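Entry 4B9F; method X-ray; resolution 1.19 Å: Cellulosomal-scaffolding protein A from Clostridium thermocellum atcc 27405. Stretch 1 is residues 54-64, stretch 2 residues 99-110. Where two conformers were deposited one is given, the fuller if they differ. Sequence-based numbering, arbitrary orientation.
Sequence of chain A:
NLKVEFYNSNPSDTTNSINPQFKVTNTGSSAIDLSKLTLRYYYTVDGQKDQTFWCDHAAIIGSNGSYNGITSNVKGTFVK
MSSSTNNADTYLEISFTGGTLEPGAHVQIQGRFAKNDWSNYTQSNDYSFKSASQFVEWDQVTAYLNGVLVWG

Stretch 1, residues 54-64: WCDHAAIIGSN
Stretch 2, residues 99-110: GTLEPGAHVQIQ

Ile60 (chi1 m, chi2 t) anchors the apolar centre: its CG1 lies 4.1 Å from Val107 CG2 (Val107 chi1 p), and its CG2 4.1 Å from Leu101 CD1 (Leu101 chi1 t, chi2 p). On the same face, Ala58 CB meets Ile109 CG1 (chi1 m, chi2 106°) at 4.3 Å; from before the corner at Asp56, Cys55 SG (chi1 t) comes within 3.9 Å of Ile109 CG2.

The strand through Ala58 to Ile61 runs antiparallel to 106-110 (169°, axes approaching to 4.8 Å; Val107 phi/psi -120/133). Ala58–Ile109 and Ile60–Val107 are non-hydrogen-bonded pairs, CA–CA 4.4 and 4.3 Å. Between them, Ala59 N donates to Gln108 O (3.1 Å) and Gln108 N to Ala59 O (3.0 Å); next, Ile61 N donates to His106 O (2.8 Å) and His106 N to Ile61 O (3.0 Å).

Strand alternation puts His106 (chi1 p, chi2 -92°) and Ile61 (m, m) on the other face: Ile61 CB stands 3.7 Å from the His106 ring centroid, 25° off the normal, a CH-pi contact. Before this strand, in a type II turn, Glu102 to Ala105, Gly104 adopts 85/-7, where a CB would jam against the preceding carbonyl O.

At the polar edge, Asp56 N (chi1 m) donates to Gln110 O (2.8 Å). A water donates to Asp56 OD2 and accepts from Gln110 NE2 (m, t, -161°), both 2.9 Å. Gln108 NE2 (t, t, -44°) donates to Gln110 OE1 (2.9 Å).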

ATOM      1  N   TRP A  54     -10.101  -1.806   3.199  1.00  7.80           N
ATOM      2  CA  TRP A  54     -10.752  -2.345   2.015  1.00  8.66           C
ATOM      3  C   TRP A  54     -10.001  -1.852   0.798  1.00  8.53           C
ATOM      4  O   TRP A  54      -9.494  -0.734   0.790  1.00 11.21           O
ATOM      5  CB  TRP A  54     -12.209  -1.882   1.919  1.00  9.61           C
ATOM      6  CG  TRP A  54     -12.986  -2.030   3.196  1.00  9.76           C
ATOM      7  CD1 TRP A  54     -13.683  -3.133   3.632  1.00 10.30           C
ATOM      8  CD2 TRP A  54     -13.162  -1.025   4.199  1.00 10.08           C
ATOM      9  NE1 TRP A  54     -14.268  -2.868   4.853  1.00  9.63           N
ATOM     10  CE2 TRP A  54     -13.968  -1.579   5.216  1.00 10.13           C
ATOM     11  CE3 TRP A  54     -12.708   0.292   4.336  1.00 10.17           C
ATOM     12  CZ2 TRP A  54     -14.333  -0.853   6.356  1.00 10.94           C
ATOM     13  CZ3 TRP A  54     -13.061   1.004   5.465  1.00 11.92           C
ATOM     14  CH2 TRP A  54     -13.869   0.432   6.462  1.00 11.50           C
ATOM     15  N   CYS A  55      -9.920  -2.669  -0.240  1.00  9.88           N
ATOM     16  CA  CYS A  55      -9.403  -2.174  -1.508  1.00 10.33           C
ATOM     17  C   CYS A  55     -10.564  -1.705  -2.391  1.00 10.18           C
ATOM     18  O   CYS A  55     -11.477  -2.482  -2.658  1.00 12.71           O
ATOM     19  CB  CYS A  55      -8.608  -3.269  -2.209  1.00 11.86           C
ATOM     20  SG  CYS A  55      -7.857  -2.738  -3.745  1.00 12.44           S
ATOM     21  N   ASP A  56     -10.528  -0.444  -2.831  1.00 11.02           N
ATOM     22  CA  ASP A  56     -11.558   0.100  -3.737  1.00 12.68           C
ATOM     23  C   ASP A  56     -11.467  -0.546  -5.118  1.00 10.57           C
ATOM     24  O   ASP A  56     -12.471  -0.757  -5.809  1.00 13.09           O
ATOM     25  CB  ASP A  56     -11.367   1.607  -3.970  1.00 15.91           C
ATOM     26  CG  ASP A  56     -11.678   2.459  -2.761  1.00 18.24           C
ATOM     27  OD1 ASP A  56     -12.348   1.979  -1.822  1.00 17.09           O
ATOM     28  OD2 ASP A  56     -11.275   3.655  -2.789  1.00 19.88           O
ATOM     29  N   HIS A  57     -10.242  -0.812  -5.550  1.00  9.76           N
ATOM     30  CA  HIS A  57      -9.988  -1.267  -6.905  1.00 10.29           C
ATOM     31  C   HIS A  57      -8.550  -1.739  -6.990  1.00  9.43           C
ATOM     32  O   HIS A  57      -7.642  -1.044  -6.547  1.00 10.04           O
ATOM     33  CB  HIS A  57     -10.183  -0.114  -7.895  1.00 11.88           C
ATOM     34  CG  HIS A  57      -9.781  -0.455  -9.292  1.00 13.33           C
ATOM     35  ND1 HIS A  57     -10.351  -1.495  -9.990  1.00 14.63           N
ATOM     36  CD2 HIS A  57      -8.853   0.088 -10.112  1.00 13.98           C
ATOM     37  CE1 HIS A  57      -9.803  -1.570 -11.190  1.00 15.68           C
ATOM     38  NE2 HIS A  57      -8.892  -0.617 -11.291  1.00 16.61           N
ATOM     39  N   ALA A  58      -8.338  -2.918  -7.560  1.00  8.92           N
ATOM     40  CA  ALA A  58      -6.984  -3.363  -7.883  1.00  9.20           C
ATOM     41  C   ALA A  58      -7.023  -4.169  -9.158  1.00  8.07           C
ATOM     42  O   ALA A  58      -7.983  -4.901  -9.415  1.00 10.07           O
ATOM     43  CB  ALA A  58      -6.392  -4.192  -6.749  1.00 10.06           C
ATOM     44  N   ALA A  59      -5.967  -4.053  -9.950  1.00  9.19           N
ATOM     45  CA  ALA A  59      -5.895  -4.814 -11.182  1.00  9.76           C
ATOM     46  C   ALA A  59      -4.459  -5.098 -11.547  1.00  9.49           C
ATOM     47  O   ALA A  59      -3.558  -4.302 -11.246  1.00 10.48           O
ATOM     48  CB  ALA A  59      -6.613  -4.083 -12.330  1.00 12.73           C
ATOM     49  N   ILE A  60      -4.255  -6.246 -12.181  1.00  9.90           N
ATOM     50  CA  ILE A  60      -2.968  -6.582 -12.775  1.00  9.99           C
ATOM     51  C   ILE A  60      -3.056  -6.262 -14.257  1.00  9.97           C
ATOM     52  O   ILE A  60      -3.950  -6.757 -14.958  1.00 11.01           O
ATOM     53  CB  ILE A  60      -2.613  -8.072 -12.577  1.00 10.38           C
ATOM     54  CG1 ILE A  60      -2.588  -8.421 -11.084  1.00 11.53           C
ATOM     55  CG2 ILE A  60      -1.283  -8.392 -13.244  1.00 11.55           C
ATOM     56  CD1 ILE A  60      -2.461  -9.926 -10.805  1.00 12.86           C
ATOM     57  N   ILE A  61      -2.148  -5.408 -14.717  1.00 10.46           N
ATOM     58  CA  ILE A  61      -2.117  -4.988 -16.106  1.00 11.20           C
ATOM     59  C   ILE A  61      -0.908  -5.623 -16.773  1.00 11.00           C
ATOM     60  O   ILE A  61       0.230  -5.404 -16.350  1.00 11.78           O
ATOM     61  CB  ILE A  61      -2.015  -3.454 -16.220  1.00 11.65           C
ATOM     62  CG1 ILE A  61      -3.120  -2.782 -15.392  1.00 13.66           C
ATOM     63  CG2 ILE A  61      -2.035  -3.022 -17.686  1.00 12.81           C
ATOM     64  CD1 ILE A  61      -4.537  -3.188 -15.769  1.00 15.23           C
ATOM     65  N   GLY A  62      -1.150  -6.425 -17.806  1.00 11.24           N
ATOM     66  CA  GLY A  62      -0.074  -7.110 -18.488  1.00 11.64           C
ATOM     67  C   GLY A  62       0.759  -6.168 -19.321  1.00 13.29           C
ATOM     68  O   GLY A  62       0.388  -5.010 -19.551  1.00 12.84           O
ATOM     69  N   SER A  63       1.883  -6.670 -19.806  1.00 14.77           N
ATOM     70  CA  SER A  63       2.761  -5.849 -20.633  1.00 17.72           C
ATOM     71  C   SER A  63       2.105  -5.402 -21.947  1.00 18.05           C
ATOM     72  O   SER A  63       2.504  -4.386 -22.531  1.00 19.35           O
ATOM     73  CB  SER A  63       4.069  -6.587 -20.914  1.00 22.49           C
ATOM     74  OG  SER A  63       3.825  -7.752 -21.677  1.00 26.90           O
ATOM     75  N   ASN A  64       1.098  -6.155 -22.396  0.66 17.71           N
ATOM     76  CA  ASN A  64       0.361  -5.837 -23.622  0.66 18.19           C
ATOM     77  C   ASN A  64      -0.874  -5.004 -23.334  0.66 16.46           C
ATOM     78  O   ASN A  64      -1.620  -4.652 -24.251  0.66 18.21           O
ATOM     79  CB  ASN A  64      -0.118  -7.116 -24.309  0.66 20.88           C
ATOM     80  CG  ASN A  64      -1.297  -7.753 -23.581  0.66 19.76           C
ATOM     81  OD1 ASN A  64      -1.314  -7.808 -22.341  0.66 19.59           O
ATOM     82  ND2 ASN A  64      -2.271  -8.262 -24.335  0.66 20.13           N
ATOM     83  N   GLY A  99      -2.014 -14.689  -7.390  1.00 15.20           N
ATOM     84  CA  GLY A  99      -1.694 -13.908  -8.571  1.00 14.07           C
ATOM     85  C   GLY A  99      -0.211 -13.894  -8.890  1.00 13.35           C
ATOM     86  O   GLY A  99       0.635 -14.207  -8.049  1.00 14.20           O
ATOM     87  N   THR A 100       0.092 -13.519 -10.122  1.00 12.85           N
ATOM     88  CA  THR A 100       1.451 -13.516 -10.617  1.00 13.73           C
ATOM     89  C   THR A 100       1.674 -12.216 -11.362  1.00 13.20           C
ATOM     90  O   THR A 100       0.824 -11.776 -12.147  1.00 13.49           O
ATOM     91  CB  THR A 100       1.692 -14.702 -11.570  1.00 14.81           C
ATOM     92  OG1 THR A 100       1.518 -15.933 -10.857  1.00 18.20           O
ATOM     93  CG2 THR A 100       3.087 -14.656 -12.146  1.00 16.87           C
ATOM     94  N   LEU A 101       2.809 -11.591 -11.088  1.00 12.66           N
ATOM     95  CA  LEU A 101       3.195 -10.375 -11.770  1.00 12.70           C
ATOM     96  C   LEU A 101       4.317 -10.708 -12.752  1.00 12.75           C
ATOM     97  O   LEU A 101       5.464 -10.920 -12.350  1.00 13.93           O
ATOM     98  CB  LEU A 101       3.653  -9.331 -10.751  1.00 14.19           C
ATOM     99  CG  LEU A 101       3.739  -7.891 -11.241  1.00 16.46           C
ATOM    100  CD1 LEU A 101       2.365  -7.418 -11.682  1.00 15.27           C
ATOM    101  CD2 LEU A 101       4.291  -6.997 -10.145  1.00 16.58           C
ATOM    102  N   GLU A 102       3.971 -10.777 -14.034  1.00 13.39           N
ATOM    103  CA  GLU A 102       4.928 -11.132 -15.086  1.00 14.06           C
ATOM    104  C   GLU A 102       5.925 -10.007 -15.327  1.00 14.23           C
ATOM    105  O   GLU A 102       5.658  -8.862 -14.972  1.00 13.60           O
ATOM    106  CB  GLU A 102       4.177 -11.415 -16.394  1.00 14.46           C
ATOM    107  CG  GLU A 102       3.203 -12.589 -16.334  1.00 16.92           C
ATOM    108  CD  GLU A 102       3.894 -13.939 -16.277  1.00 18.97           C
ATOM    109  OE1 GLU A 102       5.115 -14.008 -16.548  1.00 22.52           O
ATOM    110  OE2 GLU A 102       3.220 -14.940 -15.970  1.00 20.58           O
ATOM    111  N   PRO A 103       7.074 -10.324 -15.947  1.00 16.22           N
ATOM    112  CA  PRO A 103       7.989  -9.241 -16.327  1.00 16.96           C
ATOM    113  C   PRO A 103       7.272  -8.200 -17.180  1.00 16.87           C
ATOM    114  O   PRO A 103       6.584  -8.556 -18.141  1.00 17.04           O
ATOM    115  CB  PRO A 103       9.051  -9.962 -17.163  1.00 18.88           C
ATOM    116  CG  PRO A 103       9.036 -11.364 -16.648  1.00 21.55           C
ATOM    117  CD  PRO A 103       7.608 -11.653 -16.296  1.00 18.58           C
ATOM    118  N   GLY A 104       7.418  -6.930 -16.819  1.00 14.67           N
ATOM    119  CA  GLY A 104       6.797  -5.852 -17.570  1.00 14.46           C
ATOM    120  C   GLY A 104       5.353  -5.560 -17.184  1.00 13.81           C
ATOM    121  O   GLY A 104       4.763  -4.595 -17.678  1.00 16.91           O
ATOM    122  N   ALA A 105       4.776  -6.394 -16.323  1.00 12.09           N
ATOM    123  CA  ALA A 105       3.413  -6.177 -15.844  1.00 12.05           C
ATOM    124  C   ALA A 105       3.437  -5.293 -14.606  1.00 11.43           C
ATOM    125  O   ALA A 105       4.456  -5.185 -13.928  1.00 11.31           O
ATOM    126  CB  ALA A 105       2.738  -7.514 -15.527  1.00 11.87           C
ATOM    127  N   HIS A 106       2.305  -4.673 -14.293  1.00 10.66           N
ATOM    128  CA  HIS A 106       2.196  -3.951 -13.030  1.00 10.90           C
ATOM    129  C   HIS A 106       0.886  -4.263 -12.338  1.00 10.81           C
ATOM    130  O   HIS A 106      -0.071  -4.709 -12.976  1.00 11.60           O
ATOM    131  CB  HIS A 106       2.389  -2.436 -13.203  1.00 13.38           C
ATOM    132  CG  HIS A 106       1.286  -1.744 -13.945  1.00 14.84           C
ATOM    133  ND1 HIS A 106       1.308  -1.558 -15.311  1.00 17.02           N
ATOM    134  CD2 HIS A 106       0.149  -1.154 -13.503  1.00 17.01           C
ATOM    135  CE1 HIS A 106       0.227  -0.892 -15.681  1.00 18.50           C
ATOM    136  NE2 HIS A 106      -0.494  -0.635 -14.602  1.00 19.10           N
ATOM    137  N   VAL A 107       0.860  -4.047 -11.026  1.00 10.28           N
ATOM    138  CA  VAL A 107      -0.371  -4.163 -10.261  1.00  9.74           C
ATOM    139  C   VAL A 107      -0.647  -2.818  -9.612  1.00  9.13           C
ATOM    140  O   VAL A 107       0.260  -2.187  -9.048  1.00  9.81           O
ATOM    141  CB  VAL A 107      -0.325  -5.335  -9.227  1.00 11.24           C
ATOM    142  CG1 VAL A 107       0.851  -5.202  -8.263  1.00 11.31           C
ATOM    143  CG2 VAL A 107      -1.642  -5.449  -8.479  1.00 11.09           C
ATOM    144  N   GLN A 108      -1.892  -2.361  -9.735  1.00  9.17           N
ATOM    145  CA  GLN A 108      -2.301  -1.095  -9.150  1.00  9.00           C
ATOM    146  C   GLN A 108      -3.302  -1.385  -8.052  1.00  8.76           C
ATOM    147  O   GLN A 108      -4.220  -2.179  -8.250  1.00 10.46           O
ATOM    148  CB  GLN A 108      -2.932  -0.207 -10.211  1.00 10.54           C
ATOM    149  CG  GLN A 108      -3.378   1.147  -9.708  1.00 12.30           C
ATOM    150  CD  GLN A 108      -3.629   2.115 -10.849  1.00 13.51           C
ATOM    151  OE1 GLN A 108      -2.833   2.198 -11.791  1.00 13.81           O
ATOM    152  NE2 GLN A 108      -4.738   2.842 -10.781  1.00 13.77           N
ATOM    153  N   ILE A 109      -3.113  -0.747  -6.901  1.00  8.19           N
ATOM    154  CA  ILE A 109      -3.939  -0.983  -5.718  1.00  8.35           C
ATOM    155  C   ILE A 109      -4.432   0.336  -5.160  1.00  9.06           C
ATOM    156  O   ILE A 109      -3.635   1.200  -4.795  1.00 10.05           O
ATOM    157  CB  ILE A 109      -3.144  -1.716  -4.608  1.00  9.96           C
ATOM    158  CG1 ILE A 109      -2.559  -3.024  -5.147  1.00 10.74           C
ATOM    159  CG2 ILE A 109      -4.024  -1.941  -3.369  1.00 11.14           C
ATOM    160  CD1 ILE A 109      -1.040  -2.960  -5.384  1.00 12.82           C
ATOM    161  N   GLN A 110      -5.747   0.487  -5.096  1.00  8.70           N
ATOM    162  CA  GLN A 110      -6.352   1.694  -4.551  1.00  8.59           C
ATOM    163  C   GLN A 110      -6.927   1.322  -3.190  1.00  9.34           C
ATOM    164  O   GLN A 110      -8.026   0.780  -3.086  1.00 11.72           O
ATOM    165  CB  GLN A 110      -7.386   2.238  -5.541  1.00 10.96           C
ATOM    166  CG  GLN A 110      -6.690   2.492  -6.877  1.00 12.37           C
ATOM    167  CD  GLN A 110      -7.556   3.021  -7.997  1.00 13.53           C
ATOM    168  OE1 GLN A 110      -7.165   2.914  -9.151  1.00 13.60           O
ATOM    169  NE2 GLN A 110      -8.714   3.605  -7.673  1.00 14.58           N
TER
HETATM  170  O   HOH W   1     -10.385   4.511  -5.451  1.00 20.45           O
HETATM  171  O   HOH W   2       5.191 -10.218 -19.612  1.00 31.71           O